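Local coordinates for insecticidal Delta-Endotoxin Cry8Ea1 (PDB 3EB7), which kills susceptible insect larvae, including those of Holotrichia parallela, probably by inserting its helical domain into gut-cell membranes to form pores, at residues Q83-L86 with T87-E91; V105-R108 with F109-D113; N197-Q200 with W201-N205; Y186-G189 with L190-K194; L216-M219 with T220-M224. One frame throughout, in Å; residues are numbered along the deposited sequence.

Interaction 1: Q83-L86 with T87-E91; sequences QLYL and TALEE
One face of the Tyr-85 ring carries Leu-89 CD1, which stands 3.8 Å from the ring centroid and 20° off its normal, displaced toward the rim on the CE2 side. This is a CH-pi contact between residues four apart on one helix, and the methyl meets Tyr-85 CE2 most closely, at 3.6 Å. Two torsions make the meeting possible: Tyr-85 holds CG opposite its backbone N (chi1 177°), which swings the ring along the helix toward Leu-89, while Leu-89 turns its own CG back beside the backbone N. The phenol oxygen lies beyond this apolar patch and is hydrogen-bonded to Asp-149, so the ring is held both by a methyl on its face and by a polar bond at its end.

A quarter turn round the helix, Leu-86 and Glu-90 meet at a slant. Glu-90 OE2 approaches Leu-86 CG at 3.7 Å, a contact of carboxylate with hydrocarbon, while the Glu-90 chain runs extended over the Leu-86 carbonyl. Thr-87 adds a polar detail. Its OG1 donates to Gln-83 O over 3.2 Å from above the carbonyl plane, and its N donates to the same oxygen over 2.8 Å, so two donors grip one acceptor.

Tyr-85 and Ala-88 face helix 99-119, whereas Leu-86 and Glu-90 touch helix 26-40. The threonine hydroxyl bond is common in alpha-helices generally; the burial of Tyr-85, Ala-88 and Leu-89 against exposed Gln-83 and Thr-87 marks an amphipathic helix packed in the helical bundle of a three-domain Cry toxin.

Interaction 2: V105-R108 with F109-D113; sequences VRNR and FEILD
Arg-106 and Glu-110 run side by side in the same direction, and the closest meeting is between the arginine's methylenes and the acid: Arg-106 CG lies 3.3 Å from Glu-110 OE2. The charged ends do not touch, since Arg-106 NE remains 4.9 Å from Glu-110 OE2; the attraction between them is probably a diffuse one. A second pair, Asn-107 and Ile-111, is likewise aligned, the amide oxygen OD1 of Asn-107 reaching the Ile-111 CD1 methyl at 3.4 Å. Asn-107 ND2 is stationed over the centre of the Arg-108 guanidinium, 4.2 Å above its plane. Arg-108 leans toward the start of the helix as far as CG, and the bend at chi2 (-64°) helps bring the guanidinium round beside Ile-111, where Arg-108 NH1 makes a loose 4.2 Å contact with Ile-111 CD1.

Beneath these side chains run ordinary alpha-helical bonds, such as Glu-110 N to Arg-106 O at 3.0 Å. They belong to helix 99-119 of the N-terminal helical bundle, and the i to i+4 spacing they impose sets both side-chain pairs.

Around this shell, Arg-106 NE is hydrogen-bonded to Trp-157 O, which probably helps keep the guanidinium away from Glu-110. Glu-110 itself packs on Phe-159 and Tyr-167. Phe-109 presents its ring edge to Arg-106 O and meets Tyr-167 edge-to-face, besides packing on Leu-146 and Ala-150 of helix 133-153.

Interaction 3: N197-Q200 with W201-N205; sequences NAKQ and WVEYN
Asn-197 and Gln-200 close the start of this helix with a reciprocal pair of side-chain bonds, a capping box, and Asn-197 O takes Trp-201 N over 3.0 Å as the first helical turn begins. Asn-197 is the N-cap: its OD1 receives Gln-200 N over 2.8 Å in a bond that is nearly straight, with 174° at the hydrogen. Gln-200 answers through OE1, which accepts Asn-197 N at 3.0 Å and also the backbone N of Ser-196.

Lys-199 and Glu-203, four residues apart and opposite in charge, meet mostly through hydrocarbon: Lys-199 CE lies 3.7 Å from Glu-203 OE1, while Lys-199 NZ stays 4.6 Å from that oxygen. The lysine runs out almost straight and then turns at its last torsion (chi4 103°), which directs the ammonium away from the carboxylate. Glu-203, extended beyond CG, passes over Lys-199 O and brings OE2 close to Gln-200 CA at 3.7 Å. Its carboxylate plane is inclined by 64° to the Gln-200 amide.

On the buried side, Trp-201 has Asn-205 CB over one face, offset toward the rim. Its NE1 donates to Glu-267, and both Trp-201 and Tyr-204 meet Phe-263 edge-to-face, joining helix 198-220 to helix 263-270.

The chemistry implies a division of labour: Asn-197 OD1 satisfies Gln-200 N in the first turn, Gln-200 OE1 ties down the N-H groups of the incoming chain at Asn-197 and Ser-196, and the lysine and glutamate probably contribute only a loose electrostatic attraction.

Interaction 4: Y186-G189 with L190-K194; sequences YRTG and LDRLK
Thr-188 sets its methyl CG2 opposite the backbone N, with OG1 at chi1 -55°, and Arg-192 turns CG back beside its own N (chi1 -70°) before extending straight to NE. The two side chains therefore run alongside one another, and Thr-188 CG2 comes to rest over one face of the Arg-192 guanidinium, 3.2 Å above the plane and offset toward the rim. Thr-188 CG2 is 3.4 Å from Arg-192 NE and lies close to NH2 as well, so the contact spreads along one side of the flat group. The threonine's hydroxyl is directed elsewhere, to Gln-184 O one turn earlier. On the way out, Arg-192 CG passes Thr-188 O at 3.3 Å, the carbonyl that also accepts Arg-192 N over 3.0 Å with 168° at the hydrogen.

The other meeting is apolar. Tyr-186 and Leu-190 point the same way, and in a slanting approach Leu-190 CD2 lies 4.0 Å from Tyr-186 CE2 and 3.9 Å from Tyr-186 OH. Gly-189, lying within the span of both pairs, contributes backbone alone.

Asp-191 to Lys-194 form a type I beta turn, with Lys-194 N bonded to Asp-191 O.

Tyr-186 packs on Arg-208, Met-211 and Thr-212, and Leu-193 on Phe-207, so this part of the chain lies against helix 198-220. Arg-187 reaches away from the bundle, bonding to Glu-466 O and His-469 in the loop between strands 448-452 and 476-478.

Interaction 5: L216-M219 with T220-M224; sequences LDIM and TLFPM
Thr-220 supplies the polar side of the contact with two bonds to one acceptor: its OG1 donates to Leu-216 O over 2.7 Å, from 41° out of the carbonyl plane, and its N donates to the same oxygen over 2.9 Å. With OG1 placed beside the backbone N (chi1 -56°), the hydroxyl folds back on the preceding turn. Backbone bonds that span three residues follow. Leu-221 N bonds to Ile-218 O and Phe-222 N to Met-219 O, the latter over 3.0 Å, and in each the donor stands well above the carbonyl plane. Residues 222-224 form a 3-10 segment.

The aromatic interaction is a CH-pi contact to backbone carbon. Met-219 CA sits over the centre of the Phe-222 ring, 3.6 Å from its centroid and only 7° off the normal, so the ring lies flat against the backbone at Met-219.

Apolar contacts complete the set. Met-219 and Phe-222 cross at roughly a right angle, CG of the methionine coming to 4.0 Å from Phe-222 CD1. Ile-218 and Leu-221 cross similarly, Ile-218 CD1 meeting Leu-221 CD1 at 3.9 Å where the two chains cross.

The surroundings bury nearly all of this. Ile-218 and Leu-221 pack on Val-14, Ile-17 and Leu-18 of helix 2-20, Phe-222 on Asn-141 and Leu-144 of helix 133-153, and Met-219 on Cys-182 and Val-183 of helix 161-191. Asp-217 forms a salt bridge with Arg-240, just before strand 241-243.

Overall arrangement
All five contacts are local ones within the N-terminal helical domain, and they fall into two groups. Interactions 1 and 2 occupy successive helices, 65-93 and 99-119, with centres about 10 Å apart; Tyr-85 CB meets Leu-112 CD1 at 3.6 Å. At a distance, interactions 4 and 3 face each other across the turn between helices 161-191 and 198-220, with centres about 12 Å apart and Tyr-204 CE2 lying 3.2 Å from Leu-190 O. Interaction 5 lies toward the far end of the helix that interaction 3 begins, their centres about 27 Å apart, and touches interaction 4 through Leu-216 and Tyr-186. Interactions 1 and 3 are farthest apart, with about 46 Å between centres.

Interaction 1: Q83-L86 with T87-E91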
# COMPACT_ATOMS: atom_id res chain seq x y z
N GLN A 83 -8.84 -2.62 27.00
CA GLN A 83 -8.44 -3.79 27.82
C GLN A 83 -9.67 -4.47 28.43
O GLN A 83 -9.79 -5.68 28.39
CB GLN A 83 -7.47 -3.41 28.94
CG GLN A 83 -6.43 -2.40 28.51
CD GLN A 83 -5.02 -2.90 28.68
OE1 GLN A 83 -4.58 -3.84 27.98
NE2 GLN A 83 -4.28 -2.26 29.59
N LEU A 84 -10.57 -3.66 28.97
CA LEU A 84 -11.80 -4.11 29.57
C LEU A 84 -12.75 -4.76 28.55
O LEU A 84 -13.43 -5.73 28.87
CB LEU A 84 -12.50 -2.94 30.28
CG LEU A 84 -11.67 -2.16 31.30
CD1 LEU A 84 -12.41 -0.91 31.71
CD2 LEU A 84 -11.35 -3.01 32.54
N TYR A 85 -12.81 -4.21 27.35
CA TYR A 85 -13.57 -4.82 26.26
C TYR A 85 -12.93 -6.15 25.84
O TYR A 85 -13.63 -7.13 25.66
CB TYR A 85 -13.65 -3.88 25.07
CG TYR A 85 -14.35 -4.44 23.86
CD1 TYR A 85 -15.66 -4.93 23.94
CD2 TYR A 85 -13.71 -4.45 22.61
CE1 TYR A 85 -16.30 -5.44 22.81
CE2 TYR A 85 -14.34 -4.97 21.47
CZ TYR A 85 -15.63 -5.44 21.58
OH TYR A 85 -16.26 -5.94 20.46
N LEU A 86 -11.61 -6.19 25.71
CA LEU A 86 -10.95 -7.49 25.46
C LEU A 86 -11.23 -8.52 26.56
O LEU A 86 -11.52 -9.68 26.27
CB LEU A 86 -9.44 -7.33 25.27
CG LEU A 86 -8.64 -8.61 25.03
CD1 LEU A 86 -9.07 -9.26 23.72
CD2 LEU A 86 -7.14 -8.31 25.08
N THR A 87 -11.15 -8.11 27.83
CA THR A 87 -11.40 -9.04 28.93
C THR A 87 -12.87 -9.51 28.93
O THR A 87 -13.13 -10.68 29.20
CB THR A 87 -10.97 -8.45 30.30
OG1 THR A 87 -9.55 -8.27 30.29
CG2 THR A 87 -11.34 -9.39 31.48
N ALA A 88 -13.80 -8.61 28.61
CA ALA A 88 -15.21 -8.93 28.46
C ALA A 88 -15.51 -9.88 27.27
O ALA A 88 -16.40 -10.75 27.38
CB ALA A 88 -16.07 -7.66 28.40
N LEU A 89 -14.77 -9.74 26.17
CA LEU A 89 -14.83 -10.69 25.06
C LEU A 89 -14.27 -12.06 25.44
O LEU A 89 -14.75 -13.08 24.95
CB LEU A 89 -14.05 -10.19 23.85
CG LEU A 89 -14.65 -9.09 22.99
CD1 LEU A 89 -13.55 -8.41 22.18
CD2 LEU A 89 -15.76 -9.64 22.09
N GLU A 90 -13.24 -12.09 26.28
CA GLU A 90 -12.63 -13.36 26.65
C GLU A 90 -13.55 -14.11 27.60
O GLU A 90 -13.72 -15.31 27.47
CB GLU A 90 -11.23 -13.19 27.25
CG GLU A 90 -10.15 -12.80 26.22
CD GLU A 90 -8.87 -12.20 26.84
OE1 GLU A 90 -8.86 -11.83 28.05
OE2 GLU A 90 -7.85 -12.09 26.11
N GLU A 91 -14.17 -13.37 28.52
CA GLU A 91 -15.13 -13.96 29.45
C GLU A 91 -16.48 -14.29 28.81
O GLU A 91 -17.21 -15.14 29.31
CB GLU A 91 -15.28 -13.11 30.73
CG GLU A 91 -14.13 -13.29 31.76
CD GLU A 91 -13.58 -14.75 31.89
OE1 GLU A 91 -14.36 -15.67 32.26
OE2 GLU A 91 -12.36 -14.98 31.63

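Interaction 2: V105-R108 with F109-D113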
# COMPACT_ATOMS: atom_id res chain seq x y z
N VAL A 105 -20.06 -7.44 28.00
CA VAL A 105 -19.47 -7.26 26.68
C VAL A 105 -20.22 -6.21 25.86
O VAL A 105 -19.61 -5.36 25.23
CB VAL A 105 -19.32 -8.62 25.89
CG1 VAL A 105 -20.67 -9.24 25.55
CG2 VAL A 105 -18.48 -8.47 24.65
N ARG A 106 -21.55 -6.25 25.91
CA ARG A 106 -22.37 -5.27 25.21
C ARG A 106 -22.08 -3.86 25.76
O ARG A 106 -21.87 -2.91 25.00
CB ARG A 106 -23.83 -5.64 25.40
CG ARG A 106 -24.80 -4.81 24.62
CD ARG A 106 -26.21 -4.83 25.26
NE ARG A 106 -26.64 -6.20 25.57
CZ ARG A 106 -27.48 -6.51 26.55
NH1 ARG A 106 -28.00 -5.56 27.33
NH2 ARG A 106 -27.80 -7.80 26.76
N ASN A 107 -22.05 -3.76 27.08
CA ASN A 107 -21.77 -2.51 27.79
C ASN A 107 -20.37 -1.94 27.48
O ASN A 107 -20.21 -0.75 27.32
CB ASN A 107 -22.04 -2.73 29.30
CG ASN A 107 -21.35 -1.72 30.21
OD1 ASN A 107 -21.66 -0.51 30.20
ND2 ASN A 107 -20.43 -2.21 31.06
N ARG A 108 -19.36 -2.80 27.35
CA ARG A 108 -18.00 -2.33 27.08
C ARG A 108 -17.89 -1.77 25.65
O ARG A 108 -17.17 -0.82 25.41
CB ARG A 108 -16.96 -3.45 27.27
CG ARG A 108 -16.77 -3.95 28.69
CD ARG A 108 -16.23 -2.88 29.58
NE ARG A 108 -16.26 -3.29 30.99
CZ ARG A 108 -16.28 -2.44 32.03
NH1 ARG A 108 -16.27 -1.12 31.82
NH2 ARG A 108 -16.32 -2.91 33.27
N PHE A 109 -18.60 -2.43 24.74
CA PHE A 109 -18.65 -2.12 23.33
C PHE A 109 -19.33 -0.77 23.13
O PHE A 109 -18.87 0.04 22.32
CB PHE A 109 -19.43 -3.24 22.58
CG PHE A 109 -19.96 -2.80 21.24
CD1 PHE A 109 -19.22 -3.02 20.07
CD2 PHE A 109 -21.20 -2.12 21.14
CE1 PHE A 109 -19.69 -2.57 18.83
CE2 PHE A 109 -21.67 -1.67 19.93
CZ PHE A 109 -20.92 -1.88 18.76
N GLU A 110 -20.41 -0.54 23.87
CA GLU A 110 -21.17 0.70 23.76
C GLU A 110 -20.38 1.84 24.35
O GLU A 110 -20.46 2.96 23.88
CB GLU A 110 -22.51 0.59 24.48
CG GLU A 110 -23.54 -0.35 23.83
CD GLU A 110 -24.77 -0.60 24.74
OE1 GLU A 110 -24.97 0.17 25.72
OE2 GLU A 110 -25.54 -1.55 24.48
N ILE A 111 -19.60 1.55 25.38
CA ILE A 111 -18.69 2.57 25.95
C ILE A 111 -17.62 2.94 24.93
O ILE A 111 -17.29 4.11 24.78
CB ILE A 111 -18.06 2.12 27.31
CG1 ILE A 111 -19.09 2.25 28.46
CG2 ILE A 111 -16.73 2.86 27.59
CD1 ILE A 111 -18.83 1.33 29.64
N LEU A 112 -17.07 1.97 24.21
CA LEU A 112 -16.07 2.28 23.18
C LEU A 112 -16.65 3.12 22.07
O LEU A 112 -16.11 4.17 21.73
CB LEU A 112 -15.36 1.04 22.64
CG LEU A 112 -14.31 0.53 23.62
CD1 LEU A 112 -13.88 -0.84 23.19
CD2 LEU A 112 -13.10 1.51 23.74
N ASP A 113 -17.80 2.69 21.55
CA ASP A 113 -18.43 3.37 20.42
C ASP A 113 -18.71 4.82 20.82
O ASP A 113 -18.40 5.78 20.11
CB ASP A 113 -19.69 2.60 19.99
CG ASP A 113 -20.47 3.31 18.90
OD1 ASP A 113 -21.67 3.57 19.08
OD2 ASP A 113 -19.89 3.64 17.86

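Interaction 3: N197-Q200 with W201-N205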
# COMPACT_ATOMS: atom_id res chain seq x y z
N ASN A 197 13.40 22.59 -5.43
CA ASN A 197 14.74 21.97 -5.46
C ASN A 197 14.75 20.50 -5.07
O ASN A 197 13.75 19.95 -4.63
CB ASN A 197 15.78 22.79 -4.65
CG ASN A 197 15.46 22.80 -3.16
OD1 ASN A 197 14.96 21.81 -2.60
ND2 ASN A 197 15.73 23.92 -2.51
N ALA A 198 15.91 19.87 -5.21
CA ALA A 198 16.04 18.42 -4.98
C ALA A 198 15.86 18.01 -3.50
O ALA A 198 15.35 16.96 -3.22
CB ALA A 198 17.38 17.89 -5.56
N LYS A 199 16.24 18.87 -2.57
CA LYS A 199 16.10 18.61 -1.16
C LYS A 199 14.63 18.56 -0.83
O LYS A 199 14.16 17.62 -0.18
CB LYS A 199 16.79 19.70 -0.34
CG LYS A 199 16.68 19.58 1.18
CD LYS A 199 17.36 20.76 1.82
CE LYS A 199 17.03 20.87 3.33
NZ LYS A 199 18.15 20.41 4.19
N GLN A 200 13.88 19.56 -1.30
CA GLN A 200 12.43 19.55 -1.17
C GLN A 200 11.81 18.30 -1.80
O GLN A 200 10.91 17.73 -1.24
CB GLN A 200 11.87 20.79 -1.82
CG GLN A 200 12.13 22.06 -0.98
CD GLN A 200 11.82 23.33 -1.73
OE1 GLN A 200 11.92 23.38 -2.95
NE2 GLN A 200 11.47 24.37 -1.01
N TRP A 201 12.31 17.87 -2.96
CA TRP A 201 11.78 16.64 -3.53
C TRP A 201 11.94 15.42 -2.56
O TRP A 201 11.01 14.66 -2.37
CB TRP A 201 12.38 16.37 -4.91
CG TRP A 201 11.65 15.24 -5.54
CD1 TRP A 201 10.56 15.32 -6.37
CD2 TRP A 201 11.93 13.83 -5.36
NE1 TRP A 201 10.14 14.05 -6.70
CE2 TRP A 201 10.98 13.13 -6.12
CE3 TRP A 201 12.90 13.12 -4.65
CZ2 TRP A 201 10.96 11.73 -6.18
CZ3 TRP A 201 12.88 11.72 -4.69
CH2 TRP A 201 11.92 11.05 -5.45
N VAL A 202 13.12 15.28 -1.96
CA VAL A 202 13.36 14.20 -0.95
C VAL A 202 12.30 14.22 0.18
O VAL A 202 11.76 13.18 0.56
CB VAL A 202 14.81 14.27 -0.37
CG1 VAL A 202 15.03 13.23 0.74
CG2 VAL A 202 15.81 14.08 -1.47
N GLU A 203 11.99 15.42 0.66
CA GLU A 203 10.99 15.63 1.72
C GLU A 203 9.59 15.26 1.28
O GLU A 203 8.83 14.57 1.98
CB GLU A 203 11.04 17.08 2.20
CG GLU A 203 12.43 17.44 2.79
CD GLU A 203 12.69 18.95 2.98
OE1 GLU A 203 13.71 19.27 3.60
OE2 GLU A 203 11.91 19.81 2.51
N TYR A 204 9.26 15.70 0.07
CA TYR A 204 7.94 15.48 -0.50
C TYR A 204 7.73 13.97 -0.72
O TYR A 204 6.73 13.40 -0.33
CB TYR A 204 7.92 16.28 -1.83
CG TYR A 204 6.76 16.05 -2.76
CD1 TYR A 204 6.79 15.00 -3.69
CD2 TYR A 204 5.63 16.87 -2.70
CE1 TYR A 204 5.72 14.79 -4.57
CE2 TYR A 204 4.57 16.68 -3.55
CZ TYR A 204 4.61 15.65 -4.50
OH TYR A 204 3.52 15.48 -5.36
N ASN A 205 8.71 13.32 -1.33
CA ASN A 205 8.64 11.90 -1.54
C ASN A 205 8.67 11.04 -0.25
O ASN A 205 8.07 9.98 -0.20
CB ASN A 205 9.76 11.50 -2.47
CG ASN A 205 9.73 10.04 -2.77
OD1 ASN A 205 8.79 9.55 -3.43
ND2 ASN A 205 10.71 9.31 -2.23

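Interaction 4: Y186-G189 with L190-K194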
# COMPACT_ATOMS: atom_id res chain seq x y z
N TYR A 186 -4.28 13.60 3.11
CA TYR A 186 -3.08 13.06 2.47
C TYR A 186 -2.67 13.93 1.26
O TYR A 186 -1.51 14.29 1.15
CB TYR A 186 -3.25 11.59 2.04
CG TYR A 186 -2.09 11.11 1.18
CD1 TYR A 186 -0.97 10.48 1.76
CD2 TYR A 186 -2.12 11.28 -0.22
CE1 TYR A 186 0.13 10.04 0.95
CE2 TYR A 186 -1.06 10.86 -1.02
CZ TYR A 186 0.07 10.24 -0.44
OH TYR A 186 1.09 9.80 -1.29
N ARG A 187 -3.63 14.26 0.38
CA ARG A 187 -3.35 15.11 -0.79
C ARG A 187 -2.88 16.51 -0.41
O ARG A 187 -1.88 16.97 -0.91
CB ARG A 187 -4.56 15.15 -1.75
CG ARG A 187 -4.84 13.75 -2.43
CD ARG A 187 -6.16 13.72 -3.21
NE ARG A 187 -6.32 12.50 -4.00
CZ ARG A 187 -7.47 12.14 -4.59
NH1 ARG A 187 -8.55 12.88 -4.44
NH2 ARG A 187 -7.54 11.00 -5.25
N THR A 188 -3.61 17.20 0.46
CA THR A 188 -3.22 18.51 0.98
C THR A 188 -1.83 18.45 1.64
O THR A 188 -0.96 19.25 1.32
CB THR A 188 -4.27 19.01 2.00
OG1 THR A 188 -5.57 19.01 1.38
CG2 THR A 188 -3.94 20.42 2.50
N GLY A 189 -1.60 17.49 2.54
CA GLY A 189 -0.28 17.35 3.15
C GLY A 189 0.85 17.28 2.16
O GLY A 189 1.87 17.96 2.28
N LEU A 190 0.67 16.45 1.14
CA LEU A 190 1.70 16.24 0.14
C LEU A 190 1.86 17.50 -0.72
O LEU A 190 2.97 17.91 -1.04
CB LEU A 190 1.33 15.01 -0.70
CG LEU A 190 2.32 14.48 -1.73
CD1 LEU A 190 3.62 13.94 -1.04
CD2 LEU A 190 1.66 13.40 -2.61
N ASP A 191 0.75 18.12 -1.10
CA ASP A 191 0.80 19.33 -1.94
C ASP A 191 1.53 20.50 -1.29
O ASP A 191 2.28 21.22 -1.93
CB ASP A 191 -0.61 19.75 -2.33
CG ASP A 191 -0.62 21.09 -3.07
OD1 ASP A 191 -1.12 22.12 -2.49
OD2 ASP A 191 -0.09 21.11 -4.20
N ARG A 192 1.32 20.67 0.02
CA ARG A 192 2.05 21.68 0.80
C ARG A 192 3.56 21.47 0.82
O ARG A 192 4.32 22.39 1.16
CB ARG A 192 1.53 21.67 2.21
CG ARG A 192 0.15 22.23 2.29
CD ARG A 192 -0.32 22.15 3.75
NE ARG A 192 -1.69 22.62 3.86
CZ ARG A 192 -2.48 22.43 4.92
NH1 ARG A 192 -2.05 21.74 5.98
NH2 ARG A 192 -3.72 22.91 4.87
N LEU A 193 4.00 20.27 0.44
CA LEU A 193 5.42 19.96 0.40
C LEU A 193 6.04 20.14 -1.00
O LEU A 193 7.24 20.03 -1.15
CB LEU A 193 5.67 18.59 0.98
CG LEU A 193 5.62 18.41 2.51
CD1 LEU A 193 5.71 16.97 2.82
CD2 LEU A 193 6.69 19.15 3.27
N LYS A 194 5.23 20.41 -2.02
CA LYS A 194 5.75 20.61 -3.39
C LYS A 194 6.68 21.83 -3.42
O LYS A 194 6.32 22.90 -2.96
CB LYS A 194 4.61 20.79 -4.38
CG LYS A 194 4.95 20.56 -5.82
CD LYS A 194 3.71 20.74 -6.67
CE LYS A 194 3.90 20.36 -8.15
NZ LYS A 194 5.13 20.99 -8.76

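Interaction 5: L216-M219 with T220-M224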
# COMPACT_ATOMS: atom_id res chain seq x y z
N LEU A 216 -2.87 5.70 3.94
CA LEU A 216 -3.52 5.10 2.78
C LEU A 216 -3.70 3.60 2.83
O LEU A 216 -4.78 3.11 2.52
CB LEU A 216 -2.82 5.52 1.47
CG LEU A 216 -2.79 7.02 1.18
CD1 LEU A 216 -2.24 7.15 -0.19
CD2 LEU A 216 -4.21 7.73 1.31
N ASP A 217 -2.65 2.86 3.20
CA ASP A 217 -2.70 1.38 3.21
C ASP A 217 -3.75 0.83 4.17
O ASP A 217 -4.48 -0.10 3.82
CB ASP A 217 -1.31 0.73 3.51
CG ASP A 217 -0.32 0.84 2.30
OD1 ASP A 217 -0.77 1.30 1.19
OD2 ASP A 217 0.91 0.49 2.46
N ILE A 218 -3.87 1.40 5.38
CA ILE A 218 -4.92 0.88 6.28
C ILE A 218 -6.34 1.31 5.84
O ILE A 218 -7.29 0.56 5.95
CB ILE A 218 -4.67 1.20 7.81
CG1 ILE A 218 -5.55 0.30 8.69
CG2 ILE A 218 -4.93 2.67 8.13
CD1 ILE A 218 -5.34 -1.19 8.44
N MET A 219 -6.46 2.52 5.34
CA MET A 219 -7.71 3.04 4.85
C MET A 219 -8.24 2.17 3.69
O MET A 219 -9.43 1.91 3.61
CB MET A 219 -7.51 4.52 4.46
CG MET A 219 -8.71 5.21 3.82
SD MET A 219 -8.65 5.08 2.01
CE MET A 219 -6.98 5.50 1.61
N THR A 220 -7.34 1.70 2.83
CA THR A 220 -7.70 0.83 1.69
C THR A 220 -8.49 -0.40 2.16
O THR A 220 -9.35 -0.92 1.43
CB THR A 220 -6.42 0.39 0.87
OG1 THR A 220 -5.70 1.54 0.46
CG2 THR A 220 -6.78 -0.40 -0.38
N LEU A 221 -8.22 -0.86 3.39
CA LEU A 221 -8.85 -2.09 3.89
C LEU A 221 -10.24 -1.85 4.51
O LEU A 221 -10.99 -2.81 4.76
CB LEU A 221 -7.90 -2.80 4.86
CG LEU A 221 -6.47 -3.08 4.37
CD1 LEU A 221 -5.64 -3.65 5.49
CD2 LEU A 221 -6.50 -4.09 3.22
N PHE A 222 -10.57 -0.56 4.76
CA PHE A 222 -11.83 -0.19 5.44
C PHE A 222 -13.10 -0.85 4.87
O PHE A 222 -13.98 -1.24 5.64
CB PHE A 222 -12.02 1.34 5.50
CG PHE A 222 -11.09 2.05 6.47
CD1 PHE A 222 -11.05 3.45 6.49
CD2 PHE A 222 -10.28 1.33 7.37
CE1 PHE A 222 -10.22 4.13 7.35
CE2 PHE A 222 -9.45 2.02 8.26
CZ PHE A 222 -9.41 3.41 8.24
N PRO A 223 -13.22 -0.93 3.52
CA PRO A 223 -14.45 -1.56 2.95
C PRO A 223 -14.63 -3.02 3.30
O PRO A 223 -15.77 -3.53 3.32
CB PRO A 223 -14.24 -1.41 1.42
CG PRO A 223 -13.24 -0.27 1.28
CD PRO A 223 -12.33 -0.41 2.45
N MET A 224 -13.53 -3.72 3.57
CA MET A 224 -13.63 -5.14 3.87
C MET A 224 -14.03 -5.39 5.33
O MET A 224 -14.14 -6.56 5.76
CB MET A 224 -12.36 -5.90 3.49
CG MET A 224 -12.18 -6.17 1.99
SD MET A 224 -11.87 -4.64 1.05
CE MET A 224 -10.09 -4.46 1.20